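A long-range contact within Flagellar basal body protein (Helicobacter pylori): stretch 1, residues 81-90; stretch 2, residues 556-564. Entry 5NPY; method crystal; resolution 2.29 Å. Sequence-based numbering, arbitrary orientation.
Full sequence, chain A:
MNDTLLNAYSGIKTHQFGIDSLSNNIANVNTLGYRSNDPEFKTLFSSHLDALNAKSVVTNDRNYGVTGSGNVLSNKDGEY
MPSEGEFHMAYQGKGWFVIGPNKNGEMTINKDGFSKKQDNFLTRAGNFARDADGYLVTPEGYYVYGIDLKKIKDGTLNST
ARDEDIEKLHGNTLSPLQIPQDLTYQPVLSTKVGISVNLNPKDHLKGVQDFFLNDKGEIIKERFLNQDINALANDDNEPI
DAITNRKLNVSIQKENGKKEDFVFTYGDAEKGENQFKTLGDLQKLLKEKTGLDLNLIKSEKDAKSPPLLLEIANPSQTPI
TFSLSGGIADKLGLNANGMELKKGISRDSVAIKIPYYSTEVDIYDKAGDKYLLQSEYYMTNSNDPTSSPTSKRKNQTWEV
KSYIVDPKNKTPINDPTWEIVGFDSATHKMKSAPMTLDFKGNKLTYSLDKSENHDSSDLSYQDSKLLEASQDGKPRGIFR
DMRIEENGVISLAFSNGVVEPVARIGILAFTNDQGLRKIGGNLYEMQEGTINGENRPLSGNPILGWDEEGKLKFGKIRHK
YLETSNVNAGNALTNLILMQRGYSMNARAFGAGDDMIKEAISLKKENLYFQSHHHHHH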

# COMPACT_ATOMS: atom_id res chain seq x y z
N MET A 81 41.71 -16.55 12.94
CA MET A 81 42.22 -16.55 11.57
C MET A 81 41.11 -16.32 10.53
O MET A 81 40.15 -17.08 10.48
CB MET A 81 42.95 -17.87 11.28
CG MET A 81 43.07 -18.22 9.84
SD MET A 81 43.59 -19.93 9.53
CE MET A 81 42.51 -20.76 10.59
N PRO A 82 41.25 -15.27 9.71
CA PRO A 82 40.23 -15.00 8.68
C PRO A 82 40.18 -16.11 7.64
O PRO A 82 41.05 -16.98 7.54
CB PRO A 82 40.69 -13.68 8.06
CG PRO A 82 41.51 -13.03 9.12
CD PRO A 82 42.21 -14.16 9.83
N SER A 83 39.12 -16.07 6.83
CA SER A 83 38.94 -17.09 5.81
C SER A 83 38.08 -16.53 4.68
O SER A 83 37.42 -15.50 4.82
CB SER A 83 38.31 -18.35 6.40
OG SER A 83 38.50 -19.42 5.50
N GLU A 84 38.11 -17.24 3.55
CA GLU A 84 37.49 -16.81 2.31
C GLU A 84 36.18 -17.52 1.99
O GLU A 84 35.24 -16.89 1.50
CB GLU A 84 38.48 -17.02 1.15
CG GLU A 84 37.91 -16.81 -0.25
CD GLU A 84 37.89 -15.35 -0.68
OE1 GLU A 84 37.48 -14.49 0.12
OE2 GLU A 84 38.28 -15.07 -1.84
N GLY A 85 36.08 -18.82 2.28
CA GLY A 85 34.94 -19.65 1.89
C GLY A 85 33.57 -19.16 2.30
O GLY A 85 33.42 -18.50 3.34
N GLU A 86 32.55 -19.50 1.50
CA GLU A 86 31.22 -18.92 1.69
C GLU A 86 30.55 -19.39 2.98
O GLU A 86 29.74 -18.66 3.56
CB GLU A 86 30.33 -19.23 0.49
CG GLU A 86 30.51 -18.24 -0.65
CD GLU A 86 30.04 -16.83 -0.30
OE1 GLU A 86 28.87 -16.50 -0.58
OE2 GLU A 86 30.85 -16.05 0.25
N PHE A 87 30.88 -20.59 3.47
CA PHE A 87 30.28 -21.10 4.69
C PHE A 87 31.31 -21.35 5.79
O PHE A 87 31.02 -22.05 6.77
CB PHE A 87 29.47 -22.36 4.39
CG PHE A 87 28.22 -22.08 3.62
CD1 PHE A 87 27.10 -21.55 4.25
CD2 PHE A 87 28.16 -22.33 2.26
CE1 PHE A 87 25.94 -21.29 3.54
CE2 PHE A 87 27.01 -22.06 1.54
CZ PHE A 87 25.89 -21.54 2.18
N HIS A 88 32.50 -20.78 5.67
CA HIS A 88 33.45 -20.86 6.77
C HIS A 88 32.99 -19.94 7.89
O HIS A 88 32.60 -18.79 7.64
CB HIS A 88 34.85 -20.50 6.30
CG HIS A 88 35.45 -21.55 5.40
ND1 HIS A 88 36.60 -21.34 4.67
CD2 HIS A 88 35.04 -22.81 5.12
CE1 HIS A 88 36.88 -22.44 3.99
NE2 HIS A 88 35.95 -23.34 4.24
N MET A 89 32.99 -20.45 9.12
CA MET A 89 32.50 -19.67 10.25
C MET A 89 33.16 -20.18 11.53
O MET A 89 33.75 -21.26 11.56
CB MET A 89 30.97 -19.75 10.37
CG MET A 89 30.42 -21.18 10.49
SD MET A 89 28.62 -21.22 10.48
CE MET A 89 28.29 -21.03 8.73
N ALA A 90 33.05 -19.37 12.58
CA ALA A 90 33.64 -19.69 13.87
C ALA A 90 32.67 -19.31 14.98
O ALA A 90 32.01 -18.27 14.92
CB ALA A 90 34.98 -18.97 14.08
N LYS A 556 28.27 -16.49 20.01
CA LYS A 556 28.05 -15.75 18.77
C LYS A 556 28.75 -16.49 17.64
O LYS A 556 29.83 -17.07 17.84
CB LYS A 556 28.57 -14.32 18.90
CG LYS A 556 29.98 -14.10 18.36
CD LYS A 556 30.66 -12.90 19.01
CE LYS A 556 29.78 -11.66 18.92
NZ LYS A 556 30.20 -10.60 19.88
N ILE A 557 28.14 -16.47 16.46
CA ILE A 557 28.70 -17.09 15.26
C ILE A 557 29.38 -16.01 14.44
O ILE A 557 28.81 -14.93 14.22
CB ILE A 557 27.61 -17.80 14.45
CG1 ILE A 557 27.04 -18.98 15.24
CG2 ILE A 557 28.17 -18.29 13.14
CD1 ILE A 557 26.11 -19.89 14.44
N ARG A 558 30.59 -16.28 13.96
CA ARG A 558 31.39 -15.31 13.23
C ARG A 558 31.63 -15.80 11.80
O ARG A 558 32.39 -16.74 11.59
CB ARG A 558 32.70 -15.06 13.96
CG ARG A 558 32.52 -14.37 15.30
CD ARG A 558 33.83 -14.34 16.09
NE ARG A 558 34.89 -13.66 15.36
CZ ARG A 558 36.00 -13.16 15.91
NH1 ARG A 558 36.18 -13.27 17.22
NH2 ARG A 558 36.91 -12.56 15.16
N HIS A 559 30.98 -15.15 10.84
CA HIS A 559 31.10 -15.54 9.44
C HIS A 559 32.48 -15.18 8.89
O HIS A 559 33.02 -14.10 9.17
CB HIS A 559 30.00 -14.87 8.61
CG HIS A 559 29.82 -15.45 7.24
ND1 HIS A 559 29.13 -14.79 6.24
CD2 HIS A 559 30.23 -16.62 6.70
CE1 HIS A 559 29.13 -15.53 5.15
NE2 HIS A 559 29.79 -16.65 5.40
N LYS A 560 33.07 -16.12 8.15
CA LYS A 560 34.33 -15.95 7.42
C LYS A 560 35.54 -15.82 8.35
O LYS A 560 36.54 -15.18 8.00
CB LYS A 560 34.24 -14.77 6.44
CG LYS A 560 33.26 -15.09 5.31
CD LYS A 560 33.26 -14.07 4.19
CE LYS A 560 32.70 -14.71 2.92
NZ LYS A 560 32.07 -13.73 1.99
N TYR A 561 35.46 -16.44 9.53
CA TYR A 561 36.61 -16.71 10.38
C TYR A 561 36.61 -18.19 10.75
O TYR A 561 35.57 -18.86 10.74
CB TYR A 561 36.60 -15.87 11.67
CG TYR A 561 36.89 -14.40 11.48
CD1 TYR A 561 38.15 -13.88 11.75
CD2 TYR A 561 35.89 -13.53 11.05
CE1 TYR A 561 38.41 -12.53 11.59
CE2 TYR A 561 36.15 -12.18 10.89
CZ TYR A 561 37.41 -11.68 11.16
OH TYR A 561 37.65 -10.33 10.99
N LEU A 562 37.80 -18.71 11.09
CA LEU A 562 37.97 -20.09 11.52
C LEU A 562 38.76 -20.13 12.83
O LEU A 562 39.32 -19.12 13.28
CB LEU A 562 38.65 -20.95 10.44
CG LEU A 562 37.84 -21.25 9.18
CD1 LEU A 562 38.64 -22.07 8.16
CD2 LEU A 562 36.54 -21.97 9.53
N GLU A 563 38.82 -21.32 13.43
CA GLU A 563 39.34 -21.50 14.77
C GLU A 563 40.71 -22.18 14.75
O GLU A 563 41.08 -22.86 13.78
CB GLU A 563 38.36 -22.32 15.62
CG GLU A 563 38.69 -22.41 17.10
CD GLU A 563 37.45 -22.39 17.97
OE1 GLU A 563 36.37 -22.00 17.48
OE2 GLU A 563 37.56 -22.77 19.16
N THR A 564 41.47 -21.95 15.82
CA THR A 564 42.74 -22.62 16.13
C THR A 564 43.71 -22.65 14.95
O THR A 564 44.83 -22.16 15.07
CB THR A 564 42.50 -24.07 16.62
OG1 THR A 564 42.05 -24.03 17.99
CG2 THR A 564 43.78 -24.89 16.53

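The two stretches, at least 466 residues apart in sequence, are joined first by their backbones, and the side chains then fill the spaces that this pairing leaves; together they bury 901 Å². Strand 556-559 runs antiparallel to the strand that includes Met 89 and Ala 90. Ala 90 and Arg 558 form the hydrogen-bonded pair: Ala 90 N donates to Arg 558 O at 2.9 Å, and Arg 558 N donates to Ala 90 O at 2.6 Å. Two residues along, Lys 560 N donates to His 88 O at 2.8 Å, enclosing the non-hydrogen-bonded pair of Met 89 and His 559.

Stretch 2 then bends through a type II turn from Arg 558 to Tyr 561. Lys 560 takes the left-handed conformation (phi 69°, psi 29°) expected at the third position of such a turn, where glycine is common but other residues are tolerated. The bend brings the chain against the start of stretch 1, where Leu 562 N donates to Met 81 O (2.9 Å) and Ser 83 N to Lys 560 O (3.0 Å). Pro 82, lacking an amide hydrogen, sits between these bonds, and its CG packs against Tyr 561 CE1 at 4.0 Å.

The Lys 560 side chain has chi1 in m and its remaining three torsions in t. This extended form carries the aliphatic chain past the loop, with CE 3.6 Å from Glu 84 O, and delivers the amine to a carboxylate: Lys 560 NZ and Glu 86 OE2 form a salt bridge at 3.1 Å. Glu 86 begins by pointing away, but its m, m conformation folds the chain back so that its end approaches the lysine. A long, flexible acid suits this place because its reach compensates for the direction of its CA-to-CB bond.

His 559 serves the same loop with a ring. With chi1 in t, its end comes nearer to stretch 1, and NE2 donates to Glu 86 O at 2.7 Å with an angle of 164°. Glu 86 is thus held through both its backbone and its side chain. The carbonyl oxygens of Glu 86 and His 88 both lie near the plane of the imidazole, at its edge, where polar N-H and C-H groups are directed.

His 88, chi1 in m, points toward stretch 2. Its ND1 shares a hydrogen bond with Ser 83 OG at 2.8 Å, tying stretch 1 to itself, while Leu 562 CD1 lies over one ring face. Histidine can therefore use its edge for polarity and its face for packing. Leu 562, in the common m, t rotamer, starts out pointing away, but its end comes nearer to stretch 1, with CD2 3.9 Å from His 88 CB.

Buried Met 89 (p, t, p) places SD 4.0 Å from Ile 557 CG2, on the same face of the sheet as His 559. Ala 90 lies on the face shared with Arg 558. Its small methyl fits the close quarters there, with CB 4.2 Å from Tyr 561 CB and 4.1 Å from Leu 562 CA.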